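Phosphoserine aminotransferase (PDB 1W23) catalyses the reversible, pyridoxal 5'-phosphate-dependent exchange of an amino group between phosphoserine and 2-oxoglutarate, the second step of serine biosynthesis. Local coordinates at residues M34-L39 with Q44-V49; S77-M82 with G202-I207; P221-Y226 with S234-P239. One frame throughout, in Å; residues are numbered along the deposited sequence.

Interaction 1 of 3, residues M34-L39 with Q44-V49; sequences MSVMEL and QSYEEV
S45 meets L39 through carbon: CB of S45 lies 3.9 Å from CD1 of L39, the nearest approach of the two segments. S45 OG is hydrogen-bonded to N30, outside this contact. One residue on, the backbone N of Y46 stands 4.3 Å from the same L39 CD1, which therefore rests against the first turn of helix 44-61; that N-H is itself bound to S43 OG. The CA atoms of L39 and Y46 are 6.9 Å apart, the shortest such separation here. With CG of Y46 anti to its backbone N (chi1 178°), the ring edge faces V36, whose CG2 is near the ring plane and 4.5 Å from Y46 CD1. The hydroxyl of Y46 is hydrogen-bonded to H50, one turn further along the helix, and the two rings meet obliquely, their planes at about 55°.

Facing the helix, the short 3-10 segment 36-38 is held by polar bonds of its own. S35 OG accepts from M37 N at 3.2 Å, forming an ST turn. S35 N gives a nearly straight bond of 2.8 Å to E38 OE1, using that oxygen's anti lone pair, while E38 OE2 accepts from the backbone N of L14 in the second subunit.

The contact thus joins the loop that reaches the dimer partner to the start of helix 44-61. Its chemistry is a division of labour: side-chain carbon, aliphatic and aromatic, makes most of the contact between the two segments over a modest 157 Å², whereas the serine, glutamate and tyrosine polar groups find their partners within their own segment, in neighbouring residues or across the dimer, which is consistent with a loose van der Waals contact whose polar groups are satisfied to the side.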
loop_
_atom_site.group_PDB
_atom_site.type_symbol
_atom_site.label_atom_id
_atom_site.label_comp_id
_atom_site.label_asym_id
_atom_site.label_seq_id
_atom_site.Cartn_x
_atom_site.Cartn_y
_atom_site.Cartn_z
ATOM N N MET A 34 19.554 -8.696 -5.886
ATOM C CA MET A 34 18.624 -8.128 -4.924
ATOM C C MET A 34 17.205 -8.556 -5.262
ATOM O O MET A 34 16.895 -8.757 -6.463
ATOM C CB MET A 34 18.685 -6.591 -4.935
ATOM C CG MET A 34 20.018 -6.037 -4.405
ATOM S SD MET A 34 20.201 -4.270 -4.634
ATOM C CE MET A 34 20.533 -4.245 -6.382
ATOM N N SER A 35 16.357 -8.677 -4.256
ATOM C CA SER A 35 14.923 -8.830 -4.532
ATOM C C SER A 35 14.358 -7.585 -5.173
ATOM O O SER A 35 14.856 -6.469 -4.899
ATOM C CB SER A 35 14.200 -9.044 -3.196
ATOM O OG SER A 35 12.807 -9.253 -3.393
ATOM N N VAL A 36 13.280 -7.725 -5.940
ATOM C CA VAL A 36 12.567 -6.513 -6.398
ATOM C C VAL A 36 12.204 -5.676 -5.167
ATOM O O VAL A 36 12.162 -4.450 -5.305
ATOM C CB VAL A 36 11.410 -6.918 -7.370
ATOM C CG1 VAL A 36 10.355 -7.561 -6.568
ATOM C CG2 VAL A 36 10.940 -5.719 -8.145
ATOM N N MET A 37 11.925 -6.271 -3.993
ATOM C CA MET A 37 11.573 -5.607 -2.701
ATOM C C MET A 37 12.697 -4.794 -2.138
ATOM O O MET A 37 12.450 -4.031 -1.198
ATOM C CB MET A 37 11.110 -6.665 -1.655
ATOM C CG MET A 37 9.694 -7.093 -1.739
ATOM S SD MET A 37 9.536 -8.253 -0.433
ATOM C CE MET A 37 9.674 -9.700 -1.377
ATOM N N GLU A 38 13.929 -4.984 -2.604
ATOM C CA GLU A 38 15.121 -4.357 -2.043
ATOM C C GLU A 38 15.692 -3.280 -2.958
ATOM O O GLU A 38 16.733 -2.682 -2.620
ATOM C CB GLU A 38 16.188 -5.426 -1.808
ATOM C CG GLU A 38 15.832 -6.434 -0.714
ATOM C CD GLU A 38 16.902 -7.497 -0.606
ATOM O OE1 GLU A 38 17.121 -8.237 -1.593
ATOM O OE2 GLU A 38 17.584 -7.542 0.467
ATOM N N LEU A 39 15.072 -3.065 -4.114
ATOM C CA LEU A 39 15.558 -2.091 -5.101
ATOM C C LEU A 39 15.004 -0.712 -4.862
ATOM O O LEU A 39 13.893 -0.515 -4.342
ATOM C CB LEU A 39 15.063 -2.501 -6.494
ATOM C CG LEU A 39 15.515 -3.812 -7.036
ATOM C CD1 LEU A 39 14.797 -4.071 -8.360
ATOM C CD2 LEU A 39 17.039 -3.863 -7.256
ATOM N N GLN A 44 16.902 1.273 -12.756
ATOM C CA GLN A 44 16.473 0.808 -14.087
ATOM C C GLN A 44 15.599 -0.444 -13.956
ATOM O O GLN A 44 14.615 -0.554 -14.689
ATOM C CB GLN A 44 17.687 0.471 -14.972
ATOM C CG GLN A 44 17.268 0.072 -16.356
ATOM C CD GLN A 44 18.334 0.501 -17.352
ATOM O OE1 GLN A 44 19.071 1.473 -17.139
ATOM N NE2 GLN A 44 18.328 -0.316 -18.409
ATOM N N SER A 45 15.959 -1.382 -13.078
ATOM C CA SER A 45 15.204 -2.624 -13.025
ATOM C C SER A 45 13.745 -2.377 -12.591
ATOM O O SER A 45 12.844 -2.983 -13.201
ATOM C CB SER A 45 15.875 -3.589 -12.063
ATOM O OG SER A 45 17.110 -4.137 -12.599
ATOM N N TYR A 46 13.573 -1.521 -11.575
ATOM C CA TYR A 46 12.208 -1.243 -11.099
ATOM C C TYR A 46 11.476 -0.391 -12.151
ATOM O O TYR A 46 10.300 -0.612 -12.439
ATOM C CB TYR A 46 12.139 -0.653 -9.646
ATOM C CG TYR A 46 10.654 -0.420 -9.436
ATOM C CD1 TYR A 46 9.820 -1.489 -9.129
ATOM C CD2 TYR A 46 10.057 0.858 -9.562
ATOM C CE1 TYR A 46 8.442 -1.279 -8.940
ATOM C CE2 TYR A 46 8.704 1.041 -9.392
ATOM C CZ TYR A 46 7.907 -0.039 -9.079
ATOM O OH TYR A 46 6.532 0.125 -8.903
ATOM N N GLU A 47 12.135 0.636 -12.735
ATOM C CA GLU A 47 11.467 1.483 -13.719
ATOM C C GLU A 47 10.935 0.673 -14.874
ATOM O O GLU A 47 9.859 0.958 -15.410
ATOM C CB GLU A 47 12.409 2.610 -14.188
ATOM C CG GLU A 47 12.610 3.711 -13.082
ATOM C CD GLU A 47 13.619 4.787 -13.431
ATOM O OE1 GLU A 47 13.635 5.818 -12.711
ATOM O OE2 GLU A 47 14.393 4.572 -14.429
ATOM N N GLU A 48 11.676 -0.352 -15.298
ATOM C CA GLU A 48 11.197 -1.220 -16.361
ATOM C C GLU A 48 9.911 -1.968 -15.947
ATOM O O GLU A 48 8.994 -2.092 -16.782
ATOM C CB GLU A 48 12.254 -2.282 -16.761
ATOM C CG GLU A 48 13.451 -1.793 -17.479
ATOM C CD GLU A 48 14.504 -2.899 -17.714
ATOM O OE1 GLU A 48 14.326 -4.070 -17.289
ATOM O OE2 GLU A 48 15.547 -2.519 -18.353
ATOM N N VAL A 49 9.838 -2.467 -14.723
ATOM C CA VAL A 49 8.634 -3.138 -14.247
ATOM C C VAL A 49 7.432 -2.176 -14.204
ATOM O O VAL A 49 6.337 -2.521 -14.658
ATOM C CB VAL A 49 8.901 -3.701 -12.838
ATOM C CG1 VAL A 49 7.592 -4.179 -12.195
ATOM C CG2 VAL A 49 9.928 -4.819 -12.857
#

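Interaction 2 of 3, residues S77-M82 with G202-I207; sequences SLQFTM and GVTVVI. With PLP (pyridoxal-5'-phosphate), chain J.
A glutamine carries the whole helix side of this buried contact: Q79 lays its aliphatic part and its amide against two strand residues, T204 and V206. The setting is the large domain of a fold-type I PLP enzyme, where helix 75-87 packs on the seven-stranded mixed sheet and 204-209 is the strand antiparallel to both its neighbours. T204 and V206, two apart on that strand, both turn toward the helix. CG of Q79 is 4.0 Å from T204 CG2. The chain then bends at chi2 (-56°), bringing Q79 OE1 to 3.8 Å from V206 CG2. The amide's polar partners lie away from the strand: OE1 is hydrogen-bonded to Y226, and Q79 NE2 makes only a weak 3.6 Å bond to M82 SD.

The start of the same helix serves the cofactor. F80 brings its CZ to 3.7 Å from C6 of the pyridoxal phosphate, with CA of S77 above one face of the F80 ring, offset toward the rim. The phosphate also takes bonds from N237 and T238 of the second subunit. Two donors of S77 grip one phosphate oxygen: the backbone N reaches O2P at 2.8 Å, and OG reaches O2P at 2.6 Å.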
loop_
_atom_site.group_PDB
_atom_site.type_symbol
_atom_site.label_atom_id
_atom_site.label_comp_id
_atom_site.label_asym_id
_atom_site.label_seq_id
_atom_site.Cartn_x
_atom_site.Cartn_y
_atom_site.Cartn_z
ATOM N N SER A 77 -11.118 2.082 -1.325
ATOM C CA SER A 77 -11.779 2.910 -0.313
ATOM C C SER A 77 -11.203 4.319 -0.275
ATOM O O SER A 77 -11.953 5.272 -0.045
ATOM C CB SER A 77 -11.667 2.273 1.067
ATOM O OG SER A 77 -12.343 1.028 1.106
ATOM N N LEU A 78 -9.871 4.498 -0.503
ATOM C CA LEU A 78 -9.368 5.845 -0.537
ATOM C C LEU A 78 -9.863 6.591 -1.734
ATOM O O LEU A 78 -10.065 7.831 -1.685
ATOM C CB LEU A 78 -7.825 5.876 -0.457
ATOM C CG LEU A 78 -7.233 7.266 -0.231
ATOM C CD1 LEU A 78 -7.638 7.901 1.100
ATOM C CD2 LEU A 78 -5.719 7.191 -0.343
ATOM N N GLN A 79 -10.095 5.910 -2.877
ATOM C CA GLN A 79 -10.669 6.567 -4.039
ATOM C C GLN A 79 -12.079 7.073 -3.769
ATOM O O GLN A 79 -12.466 8.082 -4.385
ATOM C CB GLN A 79 -10.672 5.597 -5.245
ATOM C CG GLN A 79 -9.270 5.183 -5.681
ATOM C CD GLN A 79 -8.441 6.438 -5.978
ATOM O OE1 GLN A 79 -8.848 7.217 -6.874
ATOM N NE2 GLN A 79 -7.356 6.627 -5.274
ATOM N N PHE A 80 -12.824 6.451 -2.886
ATOM C CA PHE A 80 -14.148 6.971 -2.545
ATOM C C PHE A 80 -14.107 8.405 -2.080
ATOM O O PHE A 80 -15.037 9.165 -2.342
ATOM C CB PHE A 80 -14.819 6.135 -1.458
ATOM C CG PHE A 80 -15.118 4.668 -1.795
ATOM C CD1 PHE A 80 -15.363 3.794 -0.766
ATOM C CD2 PHE A 80 -15.199 4.216 -3.104
ATOM C CE1 PHE A 80 -15.701 2.465 -1.012
ATOM C CE2 PHE A 80 -15.527 2.897 -3.359
ATOM C CZ PHE A 80 -15.816 2.053 -2.330
ATOM N N THR A 81 -13.060 8.803 -1.360
ATOM C CA THR A 81 -12.897 10.213 -0.937
ATOM C C THR A 81 -12.037 11.010 -1.912
ATOM O O THR A 81 -12.323 12.194 -2.185
ATOM C CB THR A 81 -12.399 10.298 0.511
ATOM O OG1 THR A 81 -12.540 11.689 0.932
ATOM C CG2 THR A 81 -10.978 9.887 0.743
ATOM N N MET A 82 -10.981 10.439 -2.528
ATOM C CA MET A 82 -10.131 11.204 -3.414
ATOM C C MET A 82 -10.894 11.719 -4.609
ATOM O O MET A 82 -10.676 12.836 -5.058
ATOM C CB MET A 82 -8.904 10.341 -3.745
ATOM C CG MET A 82 -7.778 11.090 -4.380
ATOM S SD MET A 82 -6.344 10.035 -4.560
ATOM C CE MET A 82 -5.244 10.984 -5.575
ATOM N N GLY A 202 -2.562 -3.841 -1.961
ATOM C CA GLY A 202 -1.610 -2.815 -1.687
ATOM C C GLY A 202 -1.384 -1.824 -2.810
ATOM O O GLY A 202 -0.706 -0.801 -2.618
ATOM N N VAL A 203 -1.929 -2.100 -4.006
ATOM C CA VAL A 203 -1.980 -1.093 -5.076
ATOM C C VAL A 203 -3.398 -1.030 -5.628
ATOM O O VAL A 203 -4.115 -2.055 -5.673
ATOM C CB VAL A 203 -0.917 -1.368 -6.145
ATOM C CG1 VAL A 203 -1.209 -2.670 -6.939
ATOM C CG2 VAL A 203 -0.749 -0.151 -7.089
ATOM N N THR A 204 -3.749 0.169 -6.041
ATOM C CA THR A 204 -5.022 0.512 -6.661
ATOM C C THR A 204 -4.694 1.097 -8.016
ATOM O O THR A 204 -3.868 2.024 -8.147
ATOM C CB THR A 204 -5.780 1.513 -5.783
ATOM O OG1 THR A 204 -5.994 0.925 -4.482
ATOM C CG2 THR A 204 -7.135 1.866 -6.335
ATOM N N VAL A 205 -5.305 0.547 -9.066
ATOM C CA VAL A 205 -5.152 1.053 -10.436
ATOM C C VAL A 205 -6.203 2.114 -10.700
ATOM O O VAL A 205 -7.396 1.914 -10.438
ATOM C CB VAL A 205 -5.277 -0.103 -11.451
ATOM C CG1 VAL A 205 -5.304 0.413 -12.877
ATOM C CG2 VAL A 205 -4.174 -1.119 -11.222
ATOM N N VAL A 206 -5.770 3.282 -11.159
ATOM C CA VAL A 206 -6.654 4.357 -11.512
ATOM C C VAL A 206 -6.320 4.772 -12.964
ATOM O O VAL A 206 -5.212 5.197 -13.234
ATOM C CB VAL A 206 -6.528 5.560 -10.565
ATOM C CG1 VAL A 206 -7.543 6.636 -10.896
ATOM C CG2 VAL A 206 -6.681 5.102 -9.103
ATOM N N ILE A 207 -7.317 4.604 -13.861
ATOM C CA ILE A 207 -7.182 4.992 -15.267
ATOM C C ILE A 207 -7.947 6.283 -15.450
ATOM O O ILE A 207 -9.142 6.301 -15.193
ATOM C CB ILE A 207 -7.678 3.870 -16.190
ATOM C CG1 ILE A 207 -6.967 2.536 -15.986
ATOM C CG2 ILE A 207 -7.596 4.341 -17.625
ATOM C CD1 ILE A 207 -7.732 1.332 -16.484
HETATM N N1 PLP J . -15.274 -1.593 -4.199
HETATM C C2 PLP J . -15.570 -2.897 -4.558
HETATM C C2A PLP J . -16.500 -3.080 -5.700
HETATM C C3 PLP J . -14.993 -3.949 -3.865
HETATM O O3 PLP J . -15.254 -5.186 -4.222
HETATM C C4 PLP J . -14.105 -3.679 -2.760
HETATM C C4A PLP J . -13.442 -4.820 -2.074
HETATM C C5 PLP J . -13.824 -2.341 -2.440
HETATM C C6 PLP J . -14.440 -1.328 -3.158
HETATM C C5A PLP J . -12.938 -1.952 -1.292
HETATM O O4P PLP J . -11.532 -2.099 -1.713
HETATM P P PLP J . -10.348 -1.818 -0.624
HETATM O O1P PLP J . -10.528 -2.822 0.472
HETATM O O2P PLP J . -10.530 -0.389 -0.134
HETATM O O3P PLP J . -9.109 -1.985 -1.489
#

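Interaction 3 of 3, residues P221-Y226 with S234-P239; sequences PTMLQY and SLYNTP. With PLP (pyridoxal-5'-phosphate), chain R.
M223 and T222 approach the Y236 ring from different directions. SD of M223 lies at the edge of the Y236 ring, 3.7 Å from Y236 CD2 and 74° off the ring normal as seen from the centroid, an edge-on Met-aromatic contact. T222 crosses the tyrosine at about a right angle and sets its CG2 3.5 Å from the Y236 OH. Its own OG1 bonds E109 of the second subunit. Bends at chi2 and chi3 fold the M223 chain round, carrying CE to 3.6 Å from N237 OD1.

These loops flank helix 226-231 and, as in dimeric fold-type I aminotransferases, one of them reaches across the dimer to the phosphate of a cofactor lodged mainly in the second subunit. Replacing Y236 with an alanine would probably leave M223 SD and T222 CG2 facing a gap, with the methionine freer to swing away from N237. The asparagine's amide divides its two ends: OD1 faces the methionine methyl, while N237 ND2 donates to O2P of the pyridoxal phosphate at 3.0 Å in a nearly straight bond (167°). T238 grips a second oxygen twice, its backbone N reaching O1P at 2.9 Å and its OG1 reaching O1P at 2.7 Å.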
loop_
_atom_site.group_PDB
_atom_site.type_symbol
_atom_site.label_atom_id
_atom_site.label_comp_id
_atom_site.label_asym_id
_atom_site.label_seq_id
_atom_site.Cartn_x
_atom_site.Cartn_y
_atom_site.Cartn_z
ATOM N N PRO A 221 -4.648 18.410 -0.007
ATOM C CA PRO A 221 -3.297 17.954 0.333
ATOM C C PRO A 221 -2.592 17.347 -0.873
ATOM O O PRO A 221 -3.208 16.659 -1.708
ATOM C CB PRO A 221 -3.556 16.901 1.357
ATOM C CG PRO A 221 -4.774 17.438 2.071
ATOM C CD PRO A 221 -5.650 17.930 0.940
ATOM N N THR A 222 -1.259 17.492 -0.908
ATOM C CA THR A 222 -0.452 17.044 -2.033
ATOM C C THR A 222 -0.729 15.597 -2.426
ATOM O O THR A 222 -0.929 15.265 -3.624
ATOM C CB THR A 222 1.047 17.230 -1.654
ATOM O OG1 THR A 222 1.280 18.578 -1.243
ATOM C CG2 THR A 222 1.871 16.958 -2.893
ATOM N N MET A 223 -0.712 14.705 -1.451
ATOM C CA MET A 223 -0.857 13.257 -1.734
ATOM C C MET A 223 -2.254 12.946 -2.239
ATOM O O MET A 223 -2.427 11.861 -2.827
ATOM C CB MET A 223 -0.582 12.416 -0.478
ATOM C CG MET A 223 0.890 12.106 -0.204
ATOM S SD MET A 223 1.625 11.016 -1.456
ATOM C CE MET A 223 0.829 9.456 -1.105
ATOM N N LEU A 224 -3.245 13.805 -2.022
ATOM C CA LEU A 224 -4.640 13.555 -2.366
ATOM C C LEU A 224 -5.052 14.206 -3.678
ATOM O O LEU A 224 -6.232 14.059 -4.052
ATOM C CB LEU A 224 -5.573 13.931 -1.222
ATOM C CG LEU A 224 -5.391 13.021 0.026
ATOM C CD1 LEU A 224 -5.967 13.657 1.263
ATOM C CD2 LEU A 224 -6.038 11.671 -0.263
ATOM N N GLN A 225 -4.155 14.876 -4.361
ATOM C CA GLN A 225 -4.384 15.427 -5.717
ATOM C C GLN A 225 -4.076 14.417 -6.775
ATOM O O GLN A 225 -2.955 13.917 -6.795
ATOM C CB GLN A 225 -3.527 16.695 -5.965
ATOM C CG GLN A 225 -3.821 17.801 -5.011
ATOM C CD GLN A 225 -3.334 19.108 -5.448
ATOM O OE1 GLN A 225 -2.866 19.255 -6.578
ATOM N NE2 GLN A 225 -3.477 20.026 -4.539
ATOM N N TYR A 226 -5.005 14.145 -7.687
ATOM C CA TYR A 226 -4.596 13.313 -8.841
ATOM C C TYR A 226 -3.433 13.955 -9.604
ATOM O O TYR A 226 -2.559 13.231 -10.101
ATOM C CB TYR A 226 -5.742 12.994 -9.808
ATOM C CG TYR A 226 -6.776 12.108 -9.163
ATOM C CD1 TYR A 226 -7.982 12.600 -8.732
ATOM C CD2 TYR A 226 -6.538 10.755 -8.967
ATOM C CE1 TYR A 226 -8.926 11.785 -8.131
ATOM C CE2 TYR A 226 -7.472 9.936 -8.339
ATOM C CZ TYR A 226 -8.686 10.455 -7.923
ATOM O OH TYR A 226 -9.624 9.697 -7.307
ATOM N N SER A 234 3.173 8.420 -10.833
ATOM C CA SER A 234 2.948 7.545 -9.705
ATOM C C SER A 234 4.247 7.235 -8.923
ATOM O O SER A 234 4.305 6.203 -8.252
ATOM C CB SER A 234 2.215 6.237 -10.109
ATOM O OG SER A 234 1.009 6.535 -10.781
ATOM N N LEU A 235 5.196 8.123 -8.962
ATOM C CA LEU A 235 6.440 8.026 -8.218
ATOM C C LEU A 235 6.692 9.249 -7.355
ATOM O O LEU A 235 7.825 9.598 -7.040
ATOM C CB LEU A 235 7.624 7.794 -9.197
ATOM C CG LEU A 235 7.462 6.485 -10.009
ATOM C CD1 LEU A 235 8.397 6.553 -11.227
ATOM C CD2 LEU A 235 7.680 5.237 -9.196
ATOM N N TYR A 236 5.622 9.937 -6.948
ATOM C CA TYR A 236 5.760 11.101 -6.091
ATOM C C TYR A 236 6.432 10.715 -4.774
ATOM O O TYR A 236 7.353 11.377 -4.295
ATOM C CB TYR A 236 4.388 11.757 -5.827
ATOM C CG TYR A 236 4.570 12.871 -4.811
ATOM C CD1 TYR A 236 5.150 14.113 -5.196
ATOM C CD2 TYR A 236 4.197 12.726 -3.499
ATOM C CE1 TYR A 236 5.300 15.105 -4.248
ATOM C CE2 TYR A 236 4.386 13.730 -2.533
ATOM C CZ TYR A 236 4.940 14.916 -2.919
ATOM O OH TYR A 236 5.147 15.954 -2.047
ATOM N N ASN A 237 5.937 9.660 -4.160
ATOM C CA ASN A 237 6.562 9.060 -2.989
ATOM C C ASN A 237 6.846 7.601 -3.309
ATOM O O ASN A 237 6.693 7.136 -4.446
ATOM C CB ASN A 237 5.761 9.253 -1.689
ATOM C CG ASN A 237 4.500 8.423 -1.603
ATOM O OD1 ASN A 237 3.858 8.165 -2.615
ATOM N ND2 ASN A 237 4.137 8.030 -0.382
ATOM N N THR A 238 7.271 6.834 -2.310
ATOM C CA THR A 238 7.728 5.468 -2.593
ATOM C C THR A 238 6.551 4.605 -2.963
ATOM O O THR A 238 5.631 4.456 -2.154
ATOM C CB THR A 238 8.452 4.889 -1.386
ATOM O OG1 THR A 238 9.454 5.789 -0.905
ATOM C CG2 THR A 238 9.132 3.585 -1.795
ATOM N N PRO A 239 6.524 3.976 -4.138
ATOM C CA PRO A 239 5.365 3.141 -4.524
ATOM C C PRO A 239 5.420 1.782 -3.835
ATOM O O PRO A 239 6.464 1.393 -3.318
ATOM C CB PRO A 239 5.522 3.016 -6.018
ATOM C CG PRO A 239 7.007 3.121 -6.250
ATOM C CD PRO A 239 7.528 4.057 -5.209
HETATM N N1 PLP R . 10.245 10.717 6.026
HETATM C C2 PLP R . 11.538 10.235 6.084
HETATM C C2A PLP R . 12.334 10.607 7.306
HETATM C C3 PLP R . 12.028 9.458 5.031
HETATM O O3 PLP R . 13.246 8.993 5.112
HETATM C C4 PLP R . 11.155 9.128 3.980
HETATM C C4A PLP R . 11.620 8.185 2.837
HETATM C C5 PLP R . 9.877 9.671 3.933
HETATM C C6 PLP R . 9.425 10.458 4.969
HETATM C C5A PLP R . 8.875 9.527 2.732
HETATM O O4P PLP R . 8.333 8.117 2.854
HETATM P P PLP R . 7.285 7.624 1.717
HETATM O O1P PLP R . 8.036 7.623 0.414
HETATM O O2P PLP R . 6.160 8.614 1.709
HETATM O O3P PLP R . 6.901 6.274 2.223
#

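Overall arrangement
Along the chain the three contacts come in series, each closing before the next opens. Interactions 2 and 3 are close, with centres about 12 Å apart, and are joined directly by the Q79-Y226 hydrogen bond, between helix 75-87 and the start of helix 226-231, and by packing of M82 CG 3.4 Å from L224 O. Interaction 1, centred about 20 Å from interaction 3, meets it where Y46 OH packs 4.0 Å from P239 CG; it has no touch with interaction 2. All three reach the second subunit. Residues 77-82 hold this chain's own cofactor while 234-239 hold the partner's, so each phosphate site of the homodimer is built from both subunits.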